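Local coordinates for tRNA (cytosine(38)-C(5))-methyltransferase (Schizosaccharomyces pombe, PDB 6FDF), which methylates cytosine 38 in the anticodon loop of tRNA(Asp), and more weakly of tRNA(Glu), using S-adenosyl-L-methionine as methyl donor, at residues 118-122 and 146-150; 200-206 and 233-239. One frame throughout, in Å; residues are numbered along the deposited sequence.

Contact 1: 118-122 and 146-150; sequences LPEYI and CGYNL
Across one intervening strand, the starts of two parallel strands of the seven-stranded sheet are joined mainly by the side chain of Tyr148. Strand 168-175 runs antiparallel between strands 121-127 and 148-155, so the backbones stay apart: CA separations are 8.3 Å for Leu118–Cys146, 8.4 Å for Glu120–Tyr148 and 9.0 Å for Ile122–Leu150. Leu118 and Pro119 are extended (phi/psi -53/137 and -62/142), Glu120 kinks the chain (-78/-20), and Tyr121 and Ile122 enter the strand near -137/137. Opposite, helix 134-145 ends in a Schellman motif, Tyr148 N bonding Leu143 O and Gly147 N bonding Arg144 O. Gly147 is its C-prime residue at phi 85°, where a CB would jam against the preceding carbonyl. Tyr148 then starts the strand at -84/146.

With chi1 m and chi2 86°, the Tyr148 side chain reaches across strand 168-175, touching Ala173 and Leu175, and its OH donates a hydrogen bond of 2.6 Å to Pro119 O, which lies at the ring edge. Pro119 CD comes within 3.3 Å of Tyr148 OH. Apolar neighbours complete the contact: Ile122 CD1 is 3.7 Å from Tyr148 CE2, Leu118 CB 4.5 Å from Tyr148 CZ, and Leu118 CD1 4.3 Å from Cys146 CB. Both Ile122 and Tyr148 also touch Leu143, so helix 134-145 covers this face. Strand, helix and parallel strand thus form a beta-alpha-beta crossover whose two strands leave room for antiparallel strand 168-175 between them, as in the 3-2-1-4-5-7-6 sheet of the class I methyltransferase fold.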
ATOM      1  N   LEU A 118     -11.161 -23.910   2.150  1.00 30.71           N
ATOM      2  CA  LEU A 118     -10.110 -23.068   1.598  1.00 29.52           C
ATOM      3  C   LEU A 118     -10.730 -21.838   0.937  1.00 33.49           C
ATOM      4  O   LEU A 118     -11.747 -21.960   0.239  1.00 32.69           O
ATOM      5  CB  LEU A 118      -9.285 -23.845   0.571  1.00 31.78           C
ATOM      6  CG  LEU A 118      -8.370 -24.959   1.067  1.00 31.20           C
ATOM      7  CD1 LEU A 118      -7.870 -25.770  -0.119  1.00 33.71           C
ATOM      8  CD2 LEU A 118      -7.204 -24.354   1.828  1.00 31.79           C
ATOM      9  N   PRO A 119     -10.170 -20.647   1.141  1.00 29.02           N
ATOM     10  CA  PRO A 119     -10.690 -19.477   0.428  1.00 27.22           C
ATOM     11  C   PRO A 119     -10.519 -19.673  -1.069  1.00 29.60           C
ATOM     12  O   PRO A 119      -9.526 -20.233  -1.534  1.00 31.89           O
ATOM     13  CB  PRO A 119      -9.831 -18.320   0.953  1.00 31.84           C
ATOM     14  CG  PRO A 119      -8.579 -18.971   1.461  1.00 29.63           C
ATOM     15  CD  PRO A 119      -9.011 -20.314   1.988  1.00 28.16           C
ATOM     16  N   GLU A 120     -11.513 -19.229  -1.829  1.00 28.72           N
ATOM     17  CA  GLU A 120     -11.435 -19.394  -3.269  1.00 29.85           C
ATOM     18  C   GLU A 120     -10.521 -18.366  -3.916  1.00 29.72           C
ATOM     19  O   GLU A 120     -10.068 -18.583  -5.044  1.00 33.32           O
ATOM     20  CB  GLU A 120     -12.841 -19.341  -3.870  1.00 36.27           C
ATOM     21  CG  GLU A 120     -13.680 -20.552  -3.478  1.00 38.91           C
ATOM     22  CD  GLU A 120     -15.088 -20.520  -4.038  1.00 52.59           C
ATOM     23  OE1 GLU A 120     -15.444 -19.538  -4.718  1.00 47.72           O
ATOM     24  OE2 GLU A 120     -15.844 -21.484  -3.791  1.00 56.63           O
ATOM     25  N   TYR A 121     -10.254 -17.251  -3.237  1.00 28.74           N
ATOM     26  CA  TYR A 121      -9.418 -16.193  -3.788  1.00 28.50           C
ATOM     27  C   TYR A 121      -8.502 -15.648  -2.705  1.00 28.55           C
ATOM     28  O   TYR A 121      -8.931 -15.440  -1.568  1.00 27.67           O
ATOM     29  CB  TYR A 121     -10.268 -15.051  -4.365  1.00 27.95           C
ATOM     30  CG  TYR A 121     -11.258 -15.526  -5.403  1.00 28.87           C
ATOM     31  CD1 TYR A 121     -12.499 -16.028  -5.029  1.00 33.20           C
ATOM     32  CD2 TYR A 121     -10.935 -15.511  -6.749  1.00 33.88           C
ATOM     33  CE1 TYR A 121     -13.398 -16.486  -5.981  1.00 33.63           C
ATOM     34  CE2 TYR A 121     -11.823 -15.965  -7.701  1.00 34.78           C
ATOM     35  CZ  TYR A 121     -13.051 -16.445  -7.313  1.00 35.13           C
ATOM     36  OH  TYR A 121     -13.934 -16.899  -8.263  1.00 37.51           O
ATOM     37  N   ILE A 122      -7.250 -15.391  -3.072  1.00 28.92           N
ATOM     38  CA  ILE A 122      -6.268 -14.797  -2.169  1.00 26.72           C
ATOM     39  C   ILE A 122      -5.522 -13.711  -2.929  1.00 27.48           C
ATOM     40  O   ILE A 122      -5.115 -13.920  -4.075  1.00 29.13           O
ATOM     41  CB  ILE A 122      -5.275 -15.841  -1.624  1.00 29.70           C
ATOM     42  CG1 ILE A 122      -6.021 -16.970  -0.914  1.00 27.87           C
ATOM     43  CG2 ILE A 122      -4.269 -15.185  -0.693  1.00 31.92           C
ATOM     44  CD1 ILE A 122      -5.117 -18.108  -0.494  1.00 29.70           C
ATOM     45  N   CYS A 146      -2.085 -26.771  -2.327  1.00 31.35           N
ATOM     46  CA  CYS A 146      -3.494 -26.649  -1.979  1.00 31.06           C
ATOM     47  C   CYS A 146      -4.375 -26.329  -3.182  1.00 32.08           C
ATOM     48  O   CYS A 146      -5.530 -25.931  -3.000  1.00 33.89           O
ATOM     49  CB  CYS A 146      -3.686 -25.597  -0.887  1.00 32.61           C
ATOM     50  SG  CYS A 146      -3.090 -26.117   0.740  1.00 35.39           S
ATOM     51  N   GLY A 147      -3.864 -26.504  -4.397  1.00 33.85           N
ATOM     52  CA  GLY A 147      -4.700 -26.428  -5.579  1.00 38.18           C
ATOM     53  C   GLY A 147      -4.931 -25.040  -6.133  1.00 37.78           C
ATOM     54  O   GLY A 147      -5.822 -24.872  -6.975  1.00 35.73           O
ATOM     55  N   TYR A 148      -4.162 -24.044  -5.700  1.00 32.60           N
ATOM     56  CA  TYR A 148      -4.327 -22.690  -6.213  1.00 32.53           C
ATOM     57  C   TYR A 148      -3.565 -22.483  -7.514  1.00 36.47           C
ATOM     58  O   TYR A 148      -2.476 -23.027  -7.723  1.00 33.60           O
ATOM     59  CB  TYR A 148      -3.862 -21.651  -5.192  1.00 31.97           C
ATOM     60  CG  TYR A 148      -4.772 -21.532  -3.995  1.00 33.06           C
ATOM     61  CD1 TYR A 148      -4.613 -22.367  -2.890  1.00 29.41           C
ATOM     62  CD2 TYR A 148      -5.808 -20.600  -3.974  1.00 30.55           C
ATOM     63  CE1 TYR A 148      -5.445 -22.267  -1.800  1.00 28.18           C
ATOM     64  CE2 TYR A 148      -6.651 -20.494  -2.882  1.00 28.81           C
ATOM     65  CZ  TYR A 148      -6.459 -21.334  -1.796  1.00 30.08           C
ATOM     66  OH  TYR A 148      -7.282 -21.252  -0.699  1.00 30.25           O
ATOM     67  N   ASN A 149      -4.157 -21.665  -8.385  1.00 33.83           N
ATOM     68  CA  ASN A 149      -3.507 -21.120  -9.572  1.00 34.77           C
ATOM     69  C   ASN A 149      -3.017 -19.724  -9.200  1.00 35.13           C
ATOM     70  O   ASN A 149      -3.829 -18.828  -8.948  1.00 32.52           O
ATOM     71  CB  ASN A 149      -4.489 -21.080 -10.745  1.00 33.65           C
ATOM     72  CG  ASN A 149      -3.830 -20.713 -12.062  1.00 35.93           C
ATOM     73  OD1 ASN A 149      -2.970 -19.832 -12.116  1.00 37.73           O
ATOM     74  ND2 ASN A 149      -4.251 -21.374 -13.142  1.00 37.66           N
ATOM     75  N   LEU A 150      -1.699 -19.556  -9.110  1.00 33.58           N
ATOM     76  CA  LEU A 150      -1.086 -18.306  -8.669  1.00 33.27           C
ATOM     77  C   LEU A 150      -0.437 -17.585  -9.845  1.00 35.04           C
ATOM     78  O   LEU A 150       0.358 -18.180 -10.581  1.00 38.31           O
ATOM     79  CB  LEU A 150      -0.040 -18.564  -7.580  1.00 36.75           C
ATOM     80  CG  LEU A 150       0.780 -17.360  -7.099  1.00 37.73           C
ATOM     81  CD1 LEU A 150      -0.069 -16.397  -6.286  1.00 32.63           C
ATOM     82  CD2 LEU A 150       1.993 -17.818  -6.290  1.00 38.75           C
TER

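Contact 2: 200-206 and 233-239; sequences KRIRDYL and KPDSSSC
Residues 202-204 form a short 3-10 segment (Ile202 at phi/psi -54/-41), entered from extended Arg201 (-130/172) and supported by Asp204 N bonding Arg201 O at 2.9 Å. Facing it, Lys233 to Ser236 make a type I beta turn, with Ser236 N bonding Lys233 O at 2.9 Å; Ser236 then turns extended (-67/147). The backbones are in direct contact, Arg203 and Pro234 CA atoms being 4.4 Å apart and those of Arg201 and Ser237 4.5 Å. Two amides at the start of the 3-10 segment donate hydrogen bonds to carbonyls of the turn: Ile202 N to Ser236 O, 2.9 Å, and Arg203 N to Pro234 O, 2.8 Å. Two irregular loops are thereby docked outside the large seven-stranded sheet, beside the small sheet 231-232/256-258/278-279, in what is probably the target-recognition region of C5-methyltransferases. Asp204 (chi1 m) brings OD2 to 2.9 Å from Arg201 N, while Ser236 OG accepts from Lys233 N at 2.9 Å. The extended Arg201 side chain (chi1 m, chi2 and chi3 t) carries NH1 to Asp235 O at 2.8 Å; NH2 forms a salt bridge with Glu196. Ile202 CD1 packs 3.9 Å from Cys239 SG, and Leu206 CD1 sits 4.1 Å from Pro234 CB, both Leu206 and Pro234 resting on Leu257.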
ATOM      1  N   LYS A 200      -1.739  12.624 -15.990  1.00 60.28           N
ATOM      2  CA  LYS A 200      -1.834  13.218 -14.669  1.00 61.04           C
ATOM      3  C   LYS A 200      -0.468  13.680 -14.186  1.00 58.75           C
ATOM      4  O   LYS A 200       0.550  13.014 -14.394  1.00 49.55           O
ATOM      5  CB  LYS A 200      -2.475  12.243 -13.685  1.00 56.58           C
ATOM      6  CG  LYS A 200      -3.914  11.933 -14.063  1.00 60.59           C
ATOM      7  CD  LYS A 200      -4.726  11.434 -12.887  1.00 65.11           C
ATOM      8  CE  LYS A 200      -6.162  11.164 -13.310  1.00 67.93           C
ATOM      9  NZ  LYS A 200      -6.832  12.423 -13.749  1.00 74.03           N
ATOM     10  N   ARG A 201      -0.462  14.830 -13.526  1.00 49.11           N
ATOM     11  CA  ARG A 201       0.749  15.428 -13.002  1.00 44.20           C
ATOM     12  C   ARG A 201       0.505  15.777 -11.542  1.00 41.73           C
ATOM     13  O   ARG A 201      -0.612  15.655 -11.032  1.00 43.38           O
ATOM     14  CB  ARG A 201       1.158  16.656 -13.828  1.00 50.27           C
ATOM     15  CG  ARG A 201       1.494  16.292 -15.275  1.00 53.73           C
ATOM     16  CD  ARG A 201       1.714  17.500 -16.162  1.00 62.23           C
ATOM     17  NE  ARG A 201       1.962  17.098 -17.547  1.00 63.68           N
ATOM     18  CZ  ARG A 201       3.156  16.774 -18.033  1.00 69.42           C
ATOM     19  NH1 ARG A 201       4.227  16.811 -17.250  1.00 72.34           N
ATOM     20  NH2 ARG A 201       3.283  16.415 -19.302  1.00 72.15           N
ATOM     21  N   ILE A 202       1.580  16.189 -10.866  1.00 39.66           N
ATOM     22  CA  ILE A 202       1.509  16.473  -9.433  1.00 35.26           C
ATOM     23  C   ILE A 202       0.404  17.474  -9.119  1.00 37.88           C
ATOM     24  O   ILE A 202      -0.333  17.317  -8.136  1.00 37.44           O
ATOM     25  CB  ILE A 202       2.881  16.959  -8.926  1.00 37.41           C
ATOM     26  CG1 ILE A 202       3.917  15.845  -9.078  1.00 32.92           C
ATOM     27  CG2 ILE A 202       2.785  17.397  -7.479  1.00 38.04           C
ATOM     28  CD1 ILE A 202       3.564  14.592  -8.304  1.00 36.77           C
ATOM     29  N   ARG A 203       0.258  18.506  -9.959  1.00 40.69           N
ATOM     30  CA  ARG A 203      -0.740  19.546  -9.712  1.00 46.05           C
ATOM     31  C   ARG A 203      -2.146  18.974  -9.563  1.00 45.66           C
ATOM     32  O   ARG A 203      -2.989  19.572  -8.885  1.00 44.10           O
ATOM     33  CB  ARG A 203      -0.728  20.569 -10.855  1.00 44.20           C
ATOM     34  CG  ARG A 203      -1.008  19.954 -12.229  1.00 46.92           C
ATOM     35  CD  ARG A 203      -1.210  21.013 -13.309  1.00 57.34           C
ATOM     36  NE  ARG A 203       0.002  21.278 -14.080  1.00 72.26           N
ATOM     37  CZ  ARG A 203       0.189  20.885 -15.338  1.00 79.33           C
ATOM     38  NH1 ARG A 203       1.324  21.174 -15.962  1.00 73.62           N
ATOM     39  NH2 ARG A 203      -0.758  20.210 -15.977  1.00 84.77           N
ATOM     40  N   ASP A 204      -2.417  17.823 -10.177  1.00 42.18           N
ATOM     41  CA  ASP A 204      -3.754  17.243 -10.117  1.00 43.02           C
ATOM     42  C   ASP A 204      -4.086  16.665  -8.748  1.00 42.48           C
ATOM     43  O   ASP A 204      -5.246  16.333  -8.498  1.00 44.17           O
ATOM     44  CB  ASP A 204      -3.905  16.163 -11.190  1.00 49.24           C
ATOM     45  CG  ASP A 204      -3.814  16.728 -12.595  1.00 57.20           C
ATOM     46  OD1 ASP A 204      -4.630  17.611 -12.940  1.00 60.73           O
ATOM     47  OD2 ASP A 204      -2.923  16.293 -13.355  1.00 56.28           O
ATOM     48  N   TYR A 205      -3.098  16.535  -7.867  1.00 39.83           N
ATOM     49  CA  TYR A 205      -3.289  15.977  -6.541  1.00 37.27           C
ATOM     50  C   TYR A 205      -3.093  16.996  -5.428  1.00 37.51           C
ATOM     51  O   TYR A 205      -3.404  16.692  -4.271  1.00 36.47           O
ATOM     52  CB  TYR A 205      -2.332  14.792  -6.332  1.00 39.95           C
ATOM     53  CG  TYR A 205      -2.590  13.653  -7.293  1.00 37.92           C
ATOM     54  CD1 TYR A 205      -2.175  13.734  -8.620  1.00 39.68           C
ATOM     55  CD2 TYR A 205      -3.257  12.506  -6.884  1.00 38.71           C
ATOM     56  CE1 TYR A 205      -2.422  12.707  -9.509  1.00 46.15           C
ATOM     57  CE2 TYR A 205      -3.500  11.467  -7.766  1.00 44.39           C
ATOM     58  CZ  TYR A 205      -3.082  11.576  -9.077  1.00 48.52           C
ATOM     59  OH  TYR A 205      -3.321  10.547  -9.957  1.00 46.03           O
ATOM     60  N   LEU A 206      -2.580  18.184  -5.741  1.00 36.85           N
ATOM     61  CA  LEU A 206      -2.221  19.136  -4.701  1.00 39.47           C
ATOM     62  C   LEU A 206      -3.455  19.762  -4.065  1.00 42.11           C
ATOM     63  O   LEU A 206      -4.479  19.992  -4.720  1.00 41.37           O
ATOM     64  CB  LEU A 206      -1.323  20.239  -5.269  1.00 38.58           C
ATOM     65  CG  LEU A 206       0.043  19.822  -5.817  1.00 34.47           C
ATOM     66  CD1 LEU A 206       0.800  21.017  -6.383  1.00 39.38           C
ATOM     67  CD2 LEU A 206       0.863  19.115  -4.731  1.00 35.28           C
ATOM     68  N   LYS A 233       8.063  19.621  -9.219  1.00 38.03           N
ATOM     69  CA  LYS A 233       7.237  20.801  -9.401  1.00 39.21           C
ATOM     70  C   LYS A 233       5.811  20.375  -9.730  1.00 36.70           C
ATOM     71  O   LYS A 233       5.562  19.199 -10.024  1.00 40.01           O
ATOM     72  CB  LYS A 233       7.812  21.694 -10.512  1.00 42.15           C
ATOM     73  CG  LYS A 233       9.083  22.431 -10.088  1.00 46.65           C
ATOM     74  CD  LYS A 233       9.752  23.180 -11.244  1.00 52.91           C
ATOM     75  CE  LYS A 233      10.956  22.404 -11.759  1.00 63.34           C
ATOM     76  NZ  LYS A 233      11.852  23.224 -12.620  1.00 65.16           N
ATOM     77  N   PRO A 234       4.834  21.284  -9.616  1.00 41.17           N
ATOM     78  CA  PRO A 234       3.448  20.907  -9.944  1.00 39.37           C
ATOM     79  C   PRO A 234       3.284  20.274 -11.315  1.00 37.85           C
ATOM     80  O   PRO A 234       2.404  19.423 -11.488  1.00 42.84           O
ATOM     81  CB  PRO A 234       2.695  22.241  -9.843  1.00 47.41           C
ATOM     82  CG  PRO A 234       3.472  23.012  -8.829  1.00 45.78           C
ATOM     83  CD  PRO A 234       4.913  22.652  -9.066  1.00 42.07           C
ATOM     84  N   ASP A 235       4.102  20.650 -12.295  1.00 42.17           N
ATOM     85  CA  ASP A 235       3.975  20.068 -13.625  1.00 47.40           C
ATOM     86  C   ASP A 235       4.716  18.745 -13.778  1.00 48.00           C
ATOM     87  O   ASP A 235       4.706  18.184 -14.879  1.00 46.27           O
ATOM     88  CB  ASP A 235       4.457  21.060 -14.691  1.00 54.03           C
ATOM     89  CG  ASP A 235       5.955  21.301 -14.634  1.00 66.74           C
ATOM     90  OD1 ASP A 235       6.559  21.085 -13.563  1.00 71.17           O
ATOM     91  OD2 ASP A 235       6.529  21.716 -15.664  1.00 73.11           O
ATOM     92  N   SER A 236       5.347  18.232 -12.719  1.00 42.10           N
ATOM     93  CA  SER A 236       6.050  16.959 -12.820  1.00 42.60           C
ATOM     94  C   SER A 236       5.072  15.812 -13.045  1.00 39.67           C
ATOM     95  O   SER A 236       3.948  15.812 -12.536  1.00 44.59           O
ATOM     96  CB  SER A 236       6.871  16.697 -11.556  1.00 43.31           C
ATOM     97  OG  SER A 236       7.864  17.696 -11.389  1.00 47.89           O
ATOM     98  N   SER A 237       5.529  14.805 -13.785  1.00 43.64           N
ATOM     99  CA  SER A 237       4.726  13.624 -14.067  1.00 41.93           C
ATOM    100  C   SER A 237       5.066  12.445 -13.164  1.00 38.95           C
ATOM    101  O   SER A 237       4.528  11.352 -13.367  1.00 40.92           O
ATOM    102  CB  SER A 237       4.880  13.221 -15.537  1.00 48.70           C
ATOM    103  OG  SER A 237       6.234  12.958 -15.849  1.00 49.21           O
ATOM    104  N   SER A 238       5.938  12.630 -12.177  1.00 37.08           N
ATOM    105  CA  SER A 238       6.160  11.577 -11.193  1.00 38.36           C
ATOM    106  C   SER A 238       6.770  12.180  -9.937  1.00 37.09           C
ATOM    107  O   SER A 238       7.179  13.345  -9.908  1.00 40.11           O
ATOM    108  CB  SER A 238       7.057  10.458 -11.739  1.00 52.00           C
ATOM    109  OG  SER A 238       6.984   9.308 -10.902  1.00 58.66           O
ATOM    110  N   CYS A 239       6.834  11.353  -8.899  1.00 36.72           N
ATOM    111  CA  CYS A 239       7.556  11.670  -7.676  1.00 33.24           C
ATOM    112  C   CYS A 239       7.961  10.351  -7.036  1.00 34.66           C
ATOM    113  O   CYS A 239       7.493   9.278  -7.426  1.00 34.50           O
ATOM    114  CB  CYS A 239       6.718  12.535  -6.718  1.00 35.51           C
ATOM    115  SG  CYS A 239       5.174  11.811  -6.092  1.00 36.42           S
TER

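How the contacts relate
Contacts 1 and 2 share no element and lie on opposite sides of the chain's centre, their centres 39 Å apart and their nearest atoms about 25 Å apart. Contact 1 is partly buried and belongs to the large sheet; contact 2 lies at the surface, between loops next to the three-stranded sheet. The chemistry follows. In contact 1 an intervening strand holds the backbones apart, so side chains, chiefly that of Tyr148, span the gap and 240 Å² is covered. In contact 2 nothing intervenes: two backbone-to-backbone hydrogen bonds and an arginine bond knit the loops over 438 Å², with Ile202 and Pro234 supplying much of the covered surface. In both, every hydrogen bond between the segments is accepted by a backbone carbonyl.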